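Local coordinates for DNA mismatch repair protein MUTS (Thermus aquaticus, PDB 1EWQ) that takes part in DNA mismatch repair, binding mismatched DNA and having a weak ATPase activity, at residues Arg328-Glu333 / Leu349-Arg354; Leu335-Glu340 / Ala516-Ala521; Ile553-His558 / Pro569-Met574. All coordinates share one frame; numbering follows the deposited sequence.

Overall arrangement
Following the chain from the N terminus, contact 1 closes first: after 328-333 the chain runs through helix 332-340, turns and comes back as 349-354 on helix 346-366. Contact 2 opens inside that loop, at 335-340, and closes far later at 516-521 on helix 514-540, so the two contacts cross rather than nest. They share helix 332-340 and touch through L332 against A521 and L352 against L517, tying three helices of the MutS domain III range together. Contact 3 follows in series, closing the short loop between strands 551-556 and 570-574 in the ATPase part, its centre about 43 Å from that of contact 1.

Contact 1: residues Arg328-Glu333 / Leu349-Arg354; sequences RLADLE and LGALRR
R354 overlaps A330, its NH2 resting 3.8 Å from A330 CB while A330 N lies at the edge of the guanidinium, near its plane. CG stands anti to the backbone N (chi1 166°), and the chain, bent at chi3, passes the R328 carbonyl on its way to A330. Above one face of the guanidinium, offset toward the rim, sits A351 O of its own helix. The model puts NH1 implausibly near the carbonyl oxygen of R328, so that pairing is doubtful. R328 passes the arginine obliquely: its NH2 is 3.7 Å from R354 CD, and the two guanidinium planes are 88° apart. Next to this, A330 CB meets A351 CB at 4.1 Å. The contact lays the lead-in to helix 332-340 against the flank of helix 346-366 in the largely helical MutS domain III range. D331 is the N-cap of the former, its OD1 accepting a weak bond from E333 N (3.2 Å). An alanine in place of R354 would probably leave A330 CB less covered and the R328 side chain freer to turn. S355 OG adds a polar link, hydrogen-bonded to both A330 N and A351 O.

Contact 2: residues Leu335-Glu340 / Ala516-Ala521; sequences LATRLE and ALREAA
A336 packs its CB against L517 CB at 4.1 Å, where helix 332-340 runs antiparallel to helix 514-540: the short segment axes make 167° and come within 9.5 Å, an antiparallel helix pair of the MutS domain III range. The same A336 methyl touches R518 CG and lies over one face of the R518 guanidinium, offset toward its rim. One residue on, T337 OG1 takes a weak bond from R518 NH2 (2.8 Å), OG1 lying oblique to the guanidinium. This hydroxyl is also hydrogen-bonded to S151 O, its strongest partner, and to E333 O. L339 then crosses L517 at about a right angle, L339 CD1 meeting L517 CD2 at 3.5 Å, a tight apolar touch.

E340 ends the walk, reaching tip to tip toward R518, whose chain runs extended from CG to NE. The carboxylate pairs side-on with NE and NH2 in a salt bridge, though the position of OE1 is less sure. R518 NH1 goes to T152 O, so the arginine, buried between the helices, also links them to the MutS domain II range, and E340 probably offsets its charge. The better-defined arm is R518 NE to E340 OE2, 3.1 Å and nearly straight at 171°: the oxygen is met on its syn side, in the guanidinium plane but 30° out of the carboxylate plane.

Contact 3: residues Ile553-His558 / Pro569-Met574; sequences IRAGRH and PNDLEM
D571 OD1 receives A555 N at 2.7 Å in a nearly straight bond (166°), met almost along the C-O axis of the carboxylate. CG of D571 lies anti to its carbonyl carbon, beside the backbone N (chi1 -55°), and OD1 meets the chain where strand 551-556 turns a corner. Here the strand carries an extra residue. I553 pairs with L572 and G556 with N570, both antiparallel and hydrogen-bonded, yet the register slips by one between them: a beta bulge, with A555 at positive phi and D571 holding the amide of the bulged stretch.

On the I553 side, I553 N gives a straight bond to L572 O (2.8 Å, 176°) and L572 N returns one to I553 O. That oxygen also meets D571 CA at 3.1 Å in a CA-H...O contact. Past the bulge, G556 N reaches N570 O at 2.7 Å, tilted from the carbonyl plane, while N570 N bonds to G556 O at 3.0 Å. G556 has no side chain, and a CB built there would fall 2.9 Å from I553 CG2.

Beyond the last pair, P569 packs on the other segment: its CB rests 3.8 Å from A555 CB, and the P569 and R557 side chains cross obliquely, CG near CG. R554 lies alongside D571, pointing the same way, but its guanidinium is engaged by E612 and E613. N570 sends OD1 to V728 N and ND2 to H726 O, binding this edge strand to strand 723-730, and its side chain also touches F592, as L572 touches T596, both on helix 589-603.

A bulged antiparallel pair beside the P-loop helix is consistent with the antiparallel beta subdomain of ABC-type ATPases, with N570 near, but not touching, the predicted ATP site.

Contact 1: residues Arg328-Glu333 / Leu349-Arg354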
loop_
_atom_site.group_PDB
_atom_site.type_symbol
_atom_site.label_atom_id
_atom_site.label_comp_id
_atom_site.label_asym_id
_atom_site.label_seq_id
_atom_site.Cartn_x
_atom_site.Cartn_y
_atom_site.Cartn_z
ATOM N N ARG C 328 -11.362 -28.059 -13.867
ATOM C CA ARG C 328 -10.894 -27.650 -15.185
ATOM C C ARG C 328 -11.926 -26.846 -15.968
ATOM O O ARG C 328 -11.707 -26.549 -17.139
ATOM C CB ARG C 328 -10.483 -28.876 -16.015
ATOM C CG ARG C 328 -9.229 -29.607 -15.521
ATOM C CD ARG C 328 -8.975 -30.878 -16.331
ATOM N NE ARG C 328 -8.568 -30.622 -17.719
ATOM C CZ ARG C 328 -7.310 -30.426 -18.115
ATOM N NH1 ARG C 328 -6.315 -30.459 -17.230
ATOM N NH2 ARG C 328 -7.038 -30.194 -19.397
ATOM N N LEU C 329 -13.035 -26.477 -15.333
ATOM C CA LEU C 329 -14.078 -25.731 -16.041
ATOM C C LEU C 329 -13.850 -24.216 -16.097
ATOM O O LEU C 329 -13.765 -23.545 -15.069
ATOM C CB LEU C 329 -15.444 -26.006 -15.408
ATOM C CG LEU C 329 -16.643 -25.700 -16.300
ATOM C CD1 LEU C 329 -16.714 -26.748 -17.393
ATOM C CD2 LEU C 329 -17.929 -25.688 -15.488
ATOM N N ALA C 330 -13.751 -23.674 -17.304
ATOM C CA ALA C 330 -13.566 -22.235 -17.448
ATOM C C ALA C 330 -14.883 -21.533 -17.069
ATOM O O ALA C 330 -15.893 -22.193 -16.816
ATOM C CB ALA C 330 -13.174 -21.900 -18.885
ATOM N N ASP C 331 -14.852 -20.203 -17.015
ATOM C CA ASP C 331 -16.019 -19.373 -16.683
ATOM C C ASP C 331 -16.871 -19.225 -17.959
ATOM O O ASP C 331 -16.660 -18.302 -18.752
ATOM C CB ASP C 331 -15.529 -17.989 -16.218
ATOM C CG ASP C 331 -16.660 -17.078 -15.744
ATOM O OD1 ASP C 331 -17.817 -17.257 -16.188
ATOM O OD2 ASP C 331 -16.376 -16.166 -14.936
ATOM N N LEU C 332 -17.828 -20.127 -18.154
ATOM C CA LEU C 332 -18.664 -20.099 -19.348
ATOM C C LEU C 332 -19.649 -18.937 -19.443
ATOM O O LEU C 332 -20.128 -18.604 -20.536
ATOM C CB LEU C 332 -19.405 -21.428 -19.489
ATOM C CG LEU C 332 -18.597 -22.564 -20.137
ATOM C CD1 LEU C 332 -17.223 -22.663 -19.499
ATOM C CD2 LEU C 332 -19.367 -23.871 -20.013
ATOM N N GLU C 333 -19.952 -18.325 -18.305
ATOM C CA GLU C 333 -20.856 -17.192 -18.279
ATOM C C GLU C 333 -20.142 -15.958 -18.851
ATOM O O GLU C 333 -20.694 -15.255 -19.707
ATOM C CB GLU C 333 -21.339 -16.942 -16.847
ATOM C CG GLU C 333 -22.104 -15.644 -16.663
ATOM C CD GLU C 333 -22.776 -15.550 -15.300
ATOM O OE1 GLU C 333 -22.164 -15.974 -14.293
ATOM O OE2 GLU C 333 -23.911 -15.039 -15.238
ATOM N N LEU C 349 -11.707 -19.604 -27.158
ATOM C CA LEU C 349 -12.226 -20.796 -27.841
ATOM C C LEU C 349 -11.520 -22.072 -27.378
ATOM O O LEU C 349 -12.120 -23.145 -27.344
ATOM C CB LEU C 349 -12.096 -20.656 -29.365
ATOM C CG LEU C 349 -12.880 -19.491 -30.000
ATOM C CD1 LEU C 349 -12.646 -19.477 -31.499
ATOM C CD2 LEU C 349 -14.365 -19.631 -29.705
ATOM N N GLY C 350 -10.242 -21.955 -27.026
ATOM C CA GLY C 350 -9.514 -23.119 -26.556
ATOM C C GLY C 350 -10.106 -23.532 -25.225
ATOM O O GLY C 350 -10.443 -24.700 -25.008
ATOM N N ALA C 351 -10.243 -22.557 -24.330
ATOM C CA ALA C 351 -10.820 -22.816 -23.016
ATOM C C ALA C 351 -12.245 -23.355 -23.185
ATOM O O ALA C 351 -12.662 -24.259 -22.466
ATOM C CB ALA C 351 -10.829 -21.532 -22.186
ATOM N N LEU C 352 -12.981 -22.807 -24.149
ATOM C CA LEU C 352 -14.344 -23.253 -24.401
ATOM C C LEU C 352 -14.364 -24.736 -24.777
ATOM O O LEU C 352 -15.130 -25.511 -24.211
ATOM C CB LEU C 352 -14.993 -22.423 -25.519
ATOM C CG LEU C 352 -16.385 -22.886 -25.979
ATOM C CD1 LEU C 352 -17.326 -23.038 -24.781
ATOM C CD2 LEU C 352 -16.951 -21.891 -26.980
ATOM N N ARG C 353 -13.521 -25.123 -25.731
ATOM C CA ARG C 353 -13.439 -26.518 -26.158
ATOM C C ARG C 353 -13.083 -27.422 -24.978
ATOM O O ARG C 353 -13.685 -28.476 -24.798
ATOM C CB ARG C 353 -12.382 -26.687 -27.257
ATOM C CG ARG C 353 -12.152 -28.134 -27.669
ATOM C CD ARG C 353 -10.977 -28.251 -28.618
ATOM N NE ARG C 353 -9.748 -27.798 -27.977
ATOM C CZ ARG C 353 -8.607 -27.576 -28.619
ATOM N NH1 ARG C 353 -8.531 -27.763 -29.933
ATOM N NH2 ARG C 353 -7.540 -27.161 -27.950
ATOM N N ARG C 354 -12.097 -27.015 -24.186
ATOM C CA ARG C 354 -11.699 -27.806 -23.027
ATOM C C ARG C 354 -12.903 -28.036 -22.117
ATOM O O ARG C 354 -13.161 -29.160 -21.677
ATOM C CB ARG C 354 -10.582 -27.101 -22.240
ATOM C CG ARG C 354 -10.362 -27.714 -20.850
ATOM C CD ARG C 354 -9.121 -27.206 -20.112
ATOM N NE ARG C 354 -9.036 -25.753 -19.942
ATOM C CZ ARG C 354 -10.027 -24.963 -19.532
ATOM N NH1 ARG C 354 -11.220 -25.469 -19.251
ATOM N NH2 ARG C 354 -9.811 -23.661 -19.365
#

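Contact 2: residues Leu335-Glu340 / Ala516-Ala521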
loop_
_atom_site.group_PDB
_atom_site.type_symbol
_atom_site.label_atom_id
_atom_site.label_comp_id
_atom_site.label_asym_id
_atom_site.label_seq_id
_atom_site.Cartn_x
_atom_site.Cartn_y
_atom_site.Cartn_z
ATOM N N LEU C 335 -17.519 -16.093 -20.669
ATOM C CA LEU C 335 -17.084 -16.506 -21.998
ATOM C C LEU C 335 -18.248 -16.252 -22.974
ATOM O O LEU C 335 -18.052 -15.783 -24.100
ATOM C CB LEU C 335 -16.708 -17.991 -21.960
ATOM C CG LEU C 335 -15.725 -18.542 -22.995
ATOM C CD1 LEU C 335 -16.334 -18.496 -24.398
ATOM C CD2 LEU C 335 -14.444 -17.722 -22.930
ATOM N N ALA C 336 -19.464 -16.546 -22.527
ATOM C CA ALA C 336 -20.649 -16.325 -23.347
ATOM C C ALA C 336 -20.794 -14.837 -23.687
ATOM O O ALA C 336 -21.069 -14.477 -24.838
ATOM C CB ALA C 336 -21.887 -16.814 -22.603
ATOM N N THR C 337 -20.594 -13.990 -22.676
ATOM C CA THR C 337 -20.690 -12.537 -22.818
ATOM C C THR C 337 -19.669 -11.998 -23.816
ATOM O O THR C 337 -19.995 -11.147 -24.652
ATOM C CB THR C 337 -20.477 -11.816 -21.457
ATOM O OG1 THR C 337 -21.435 -12.291 -20.500
ATOM C CG2 THR C 337 -20.638 -10.307 -21.616
ATOM N N ARG C 338 -18.429 -12.476 -23.729
ATOM C CA ARG C 338 -17.402 -12.022 -24.655
ATOM C C ARG C 338 -17.779 -12.474 -26.065
ATOM O O ARG C 338 -17.578 -11.743 -27.036
ATOM C CB ARG C 338 -16.024 -12.569 -24.256
ATOM C CG ARG C 338 -15.466 -11.929 -22.987
ATOM C CD ARG C 338 -14.096 -12.461 -22.601
ATOM N NE ARG C 338 -13.035 -12.056 -23.516
ATOM C CZ ARG C 338 -12.592 -10.805 -23.681
ATOM N NH1 ARG C 338 -13.117 -9.794 -22.993
ATOM N NH2 ARG C 338 -11.598 -10.565 -24.535
ATOM N N LEU C 339 -18.331 -13.680 -26.174
ATOM C CA LEU C 339 -18.763 -14.197 -27.462
ATOM C C LEU C 339 -19.847 -13.290 -28.038
ATOM O O LEU C 339 -19.750 -12.847 -29.182
ATOM C CB LEU C 339 -19.310 -15.626 -27.323
ATOM C CG LEU C 339 -18.296 -16.782 -27.327
ATOM C CD1 LEU C 339 -18.960 -18.075 -26.893
ATOM C CD2 LEU C 339 -17.696 -16.917 -28.728
ATOM N N GLU C 340 -20.874 -13.015 -27.233
ATOM C CA GLU C 340 -21.993 -12.182 -27.671
ATOM C C GLU C 340 -21.557 -10.771 -28.051
ATOM O O GLU C 340 -22.146 -10.162 -28.941
ATOM C CB GLU C 340 -23.074 -12.092 -26.575
ATOM C CG GLU C 340 -23.695 -13.427 -26.179
ATOM C CD GLU C 340 -24.482 -13.353 -24.877
ATOM O OE1 GLU C 340 -24.196 -12.461 -24.051
ATOM O OE2 GLU C 340 -25.374 -14.202 -24.667
ATOM N N ALA C 516 -26.870 -21.448 -24.600
ATOM C CA ALA C 516 -26.691 -22.779 -24.017
ATOM C C ALA C 516 -25.492 -22.729 -23.072
ATOM O O ALA C 516 -25.470 -23.393 -22.038
ATOM C CB ALA C 516 -26.465 -23.832 -25.118
ATOM N N LEU C 517 -24.498 -21.927 -23.428
ATOM C CA LEU C 517 -23.321 -21.781 -22.589
ATOM C C LEU C 517 -23.721 -21.185 -21.245
ATOM O O LEU C 517 -23.329 -21.695 -20.213
ATOM C CB LEU C 517 -22.289 -20.889 -23.275
ATOM C CG LEU C 517 -21.195 -21.594 -24.079
ATOM C CD1 LEU C 517 -21.800 -22.616 -25.000
ATOM C CD2 LEU C 517 -20.392 -20.553 -24.865
ATOM N N ARG C 518 -24.498 -20.106 -21.261
ATOM C CA ARG C 518 -24.942 -19.481 -20.017
ATOM C C ARG C 518 -25.694 -20.498 -19.154
ATOM O O ARG C 518 -25.428 -20.646 -17.964
ATOM C CB ARG C 518 -25.860 -18.296 -20.309
ATOM C CG ARG C 518 -25.167 -17.099 -20.941
ATOM C CD ARG C 518 -26.135 -15.919 -21.147
ATOM N NE ARG C 518 -25.421 -14.732 -21.600
ATOM C CZ ARG C 518 -24.696 -13.955 -20.803
ATOM N NH1 ARG C 518 -24.594 -14.228 -19.500
ATOM N NH2 ARG C 518 -24.050 -12.911 -21.312
ATOM N N GLU C 519 -26.638 -21.186 -19.782
ATOM C CA GLU C 519 -27.463 -22.203 -19.141
ATOM C C GLU C 519 -26.613 -23.294 -18.489
ATOM O O GLU C 519 -26.847 -23.666 -17.339
ATOM C CB GLU C 519 -28.406 -22.790 -20.200
ATOM C CG GLU C 519 -29.056 -24.109 -19.865
ATOM C CD GLU C 519 -30.139 -24.479 -20.874
ATOM O OE1 GLU C 519 -29.941 -24.246 -22.098
ATOM O OE2 GLU C 519 -31.191 -25.010 -20.440
ATOM N N ALA C 520 -25.623 -23.801 -19.222
ATOM C CA ALA C 520 -24.737 -24.828 -18.685
ATOM C C ALA C 520 -23.964 -24.216 -17.514
ATOM O O ALA C 520 -23.666 -24.884 -16.523
ATOM C CB ALA C 520 -23.770 -25.298 -19.758
ATOM N N ALA C 521 -23.647 -22.934 -17.638
ATOM C CA ALA C 521 -22.919 -22.231 -16.595
ATOM C C ALA C 521 -23.737 -22.070 -15.316
ATOM O O ALA C 521 -23.189 -22.197 -14.217
ATOM C CB ALA C 521 -22.462 -20.859 -17.105
#

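Contact 3: residues Ile553-His558 / Pro569-Met574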
loop_
_atom_site.group_PDB
_atom_site.type_symbol
_atom_site.label_atom_id
_atom_site.label_comp_id
_atom_site.label_asym_id
_atom_site.label_seq_id
_atom_site.Cartn_x
_atom_site.Cartn_y
_atom_site.Cartn_z
ATOM N N ILE C 553 -29.045 -24.589 19.974
ATOM C CA ILE C 553 -27.750 -24.968 19.444
ATOM C C ILE C 553 -26.944 -25.738 20.481
ATOM O O ILE C 553 -26.723 -25.254 21.592
ATOM C CB ILE C 553 -26.939 -23.714 19.025
ATOM C CG1 ILE C 553 -27.736 -22.885 18.011
ATOM C CG2 ILE C 553 -25.602 -24.132 18.440
ATOM C CD1 ILE C 553 -27.024 -21.611 17.555
ATOM N N ARG C 554 -26.513 -26.938 20.116
ATOM C CA ARG C 554 -25.700 -27.745 21.008
ATOM C C ARG C 554 -24.273 -27.758 20.476
ATOM O O ARG C 554 -24.040 -28.099 19.318
ATOM C CB ARG C 554 -26.226 -29.185 21.095
ATOM C CG ARG C 554 -25.517 -30.028 22.177
ATOM C CD ARG C 554 -26.117 -31.436 22.350
ATOM N NE ARG C 554 -25.736 -32.363 21.281
ATOM C CZ ARG C 554 -26.598 -32.923 20.438
ATOM N NH1 ARG C 554 -27.892 -32.649 20.542
ATOM N NH2 ARG C 554 -26.173 -33.758 19.496
ATOM N N ALA C 555 -23.326 -27.369 21.323
ATOM C CA ALA C 555 -21.918 -27.355 20.959
ATOM C C ALA C 555 -21.598 -26.563 19.697
ATOM O O ALA C 555 -20.929 -27.071 18.795
ATOM C CB ALA C 555 -21.400 -28.798 20.814
ATOM N N GLY C 556 -22.063 -25.317 19.644
ATOM C CA GLY C 556 -21.782 -24.481 18.494
ATOM C C GLY C 556 -20.403 -23.858 18.616
ATOM O O GLY C 556 -19.868 -23.734 19.719
ATOM N N ARG C 557 -19.820 -23.470 17.485
ATOM C CA ARG C 557 -18.502 -22.860 17.481
ATOM C C ARG C 557 -18.412 -21.799 16.386
ATOM O O ARG C 557 -19.131 -21.862 15.383
ATOM C CB ARG C 557 -17.423 -23.907 17.218
ATOM C CG ARG C 557 -17.841 -25.343 17.458
ATOM C CD ARG C 557 -17.186 -26.205 16.419
ATOM N NE ARG C 557 -18.090 -27.204 15.893
ATOM C CZ ARG C 557 -17.961 -27.771 14.702
ATOM N NH1 ARG C 557 -16.965 -27.434 13.899
ATOM N NH2 ARG C 557 -18.820 -28.696 14.329
ATOM N N HIS C 558 -17.522 -20.829 16.583
ATOM C CA HIS C 558 -17.322 -19.775 15.601
ATOM C C HIS C 558 -16.595 -20.459 14.440
ATOM O O HIS C 558 -15.464 -20.915 14.592
ATOM C CB HIS C 558 -16.463 -18.654 16.191
ATOM C CG HIS C 558 -16.402 -17.428 15.332
ATOM N ND1 HIS C 558 -15.901 -17.444 14.046
ATOM C CD2 HIS C 558 -16.769 -16.146 15.576
ATOM C CE1 HIS C 558 -15.957 -16.224 13.538
ATOM N NE2 HIS C 558 -16.479 -15.419 14.445
ATOM N N PRO C 569 -16.590 -25.364 22.301
ATOM C CA PRO C 569 -17.987 -25.287 21.867
ATOM C C PRO C 569 -18.911 -24.805 22.991
ATOM O O PRO C 569 -18.569 -24.902 24.165
ATOM C CB PRO C 569 -18.295 -26.725 21.435
ATOM C CG PRO C 569 -16.941 -27.265 21.020
ATOM C CD PRO C 569 -16.065 -26.730 22.139
ATOM N N ASN C 570 -20.074 -24.277 22.625
ATOM C CA ASN C 570 -21.033 -23.792 23.608
ATOM C C ASN C 570 -22.456 -23.973 23.148
ATOM O O ASN C 570 -22.738 -23.996 21.955
ATOM C CB ASN C 570 -20.791 -22.318 23.927
ATOM C CG ASN C 570 -19.840 -22.129 25.077
ATOM O OD1 ASN C 570 -20.116 -22.556 26.198
ATOM N ND2 ASN C 570 -18.713 -21.485 24.813
ATOM N N ASP C 571 -23.353 -24.102 24.114
ATOM C CA ASP C 571 -24.761 -24.279 23.814
ATOM C C ASP C 571 -25.468 -22.942 23.915
ATOM O O ASP C 571 -24.904 -21.953 24.388
ATOM C CB ASP C 571 -25.426 -25.242 24.810
ATOM C CG ASP C 571 -24.731 -26.589 24.889
ATOM O OD1 ASP C 571 -24.051 -26.973 23.919
ATOM O OD2 ASP C 571 -24.889 -27.271 25.927
ATOM N N LEU C 572 -26.715 -22.940 23.470
ATOM C CA LEU C 572 -27.552 -21.765 23.526
ATOM C C LEU C 572 -28.980 -22.130 23.188
ATOM O O LEU C 572 -29.235 -22.835 22.210
ATOM C CB LEU C 572 -27.068 -20.682 22.549
ATOM C CG LEU C 572 -27.959 -19.435 22.547
ATOM C CD1 LEU C 572 -27.961 -18.817 23.929
ATOM C CD2 LEU C 572 -27.472 -18.442 21.506
ATOM N N GLU C 573 -29.897 -21.669 24.029
ATOM C CA GLU C 573 -31.327 -21.853 23.828
ATOM C C GLU C 573 -31.914 -20.459 23.924
ATOM O O GLU C 573 -31.602 -19.720 24.859
ATOM C CB GLU C 573 -31.945 -22.738 24.900
ATOM C CG GLU C 573 -31.743 -24.206 24.671
ATOM C CD GLU C 573 -32.852 -25.026 25.288
ATOM O OE1 GLU C 573 -34.020 -24.844 24.880
ATOM O OE2 GLU C 573 -32.562 -25.850 26.177
HETATM N N MSE C 574 -32.752 -20.109 22.953
HETATM C CA MSE C 574 -33.368 -18.786 22.875
HETATM C C MSE C 574 -34.708 -18.830 22.166
HETATM O O MSE C 574 -34.859 -19.495 21.135
HETATM C CB MSE C 574 -32.487 -17.832 22.076
HETATM C CG MSE C 574 -31.371 -17.175 22.821
HETATM SE SE MSE C 574 -30.907 -15.609 21.814
HETATM C CE MSE C 574 -32.287 -14.447 22.427
#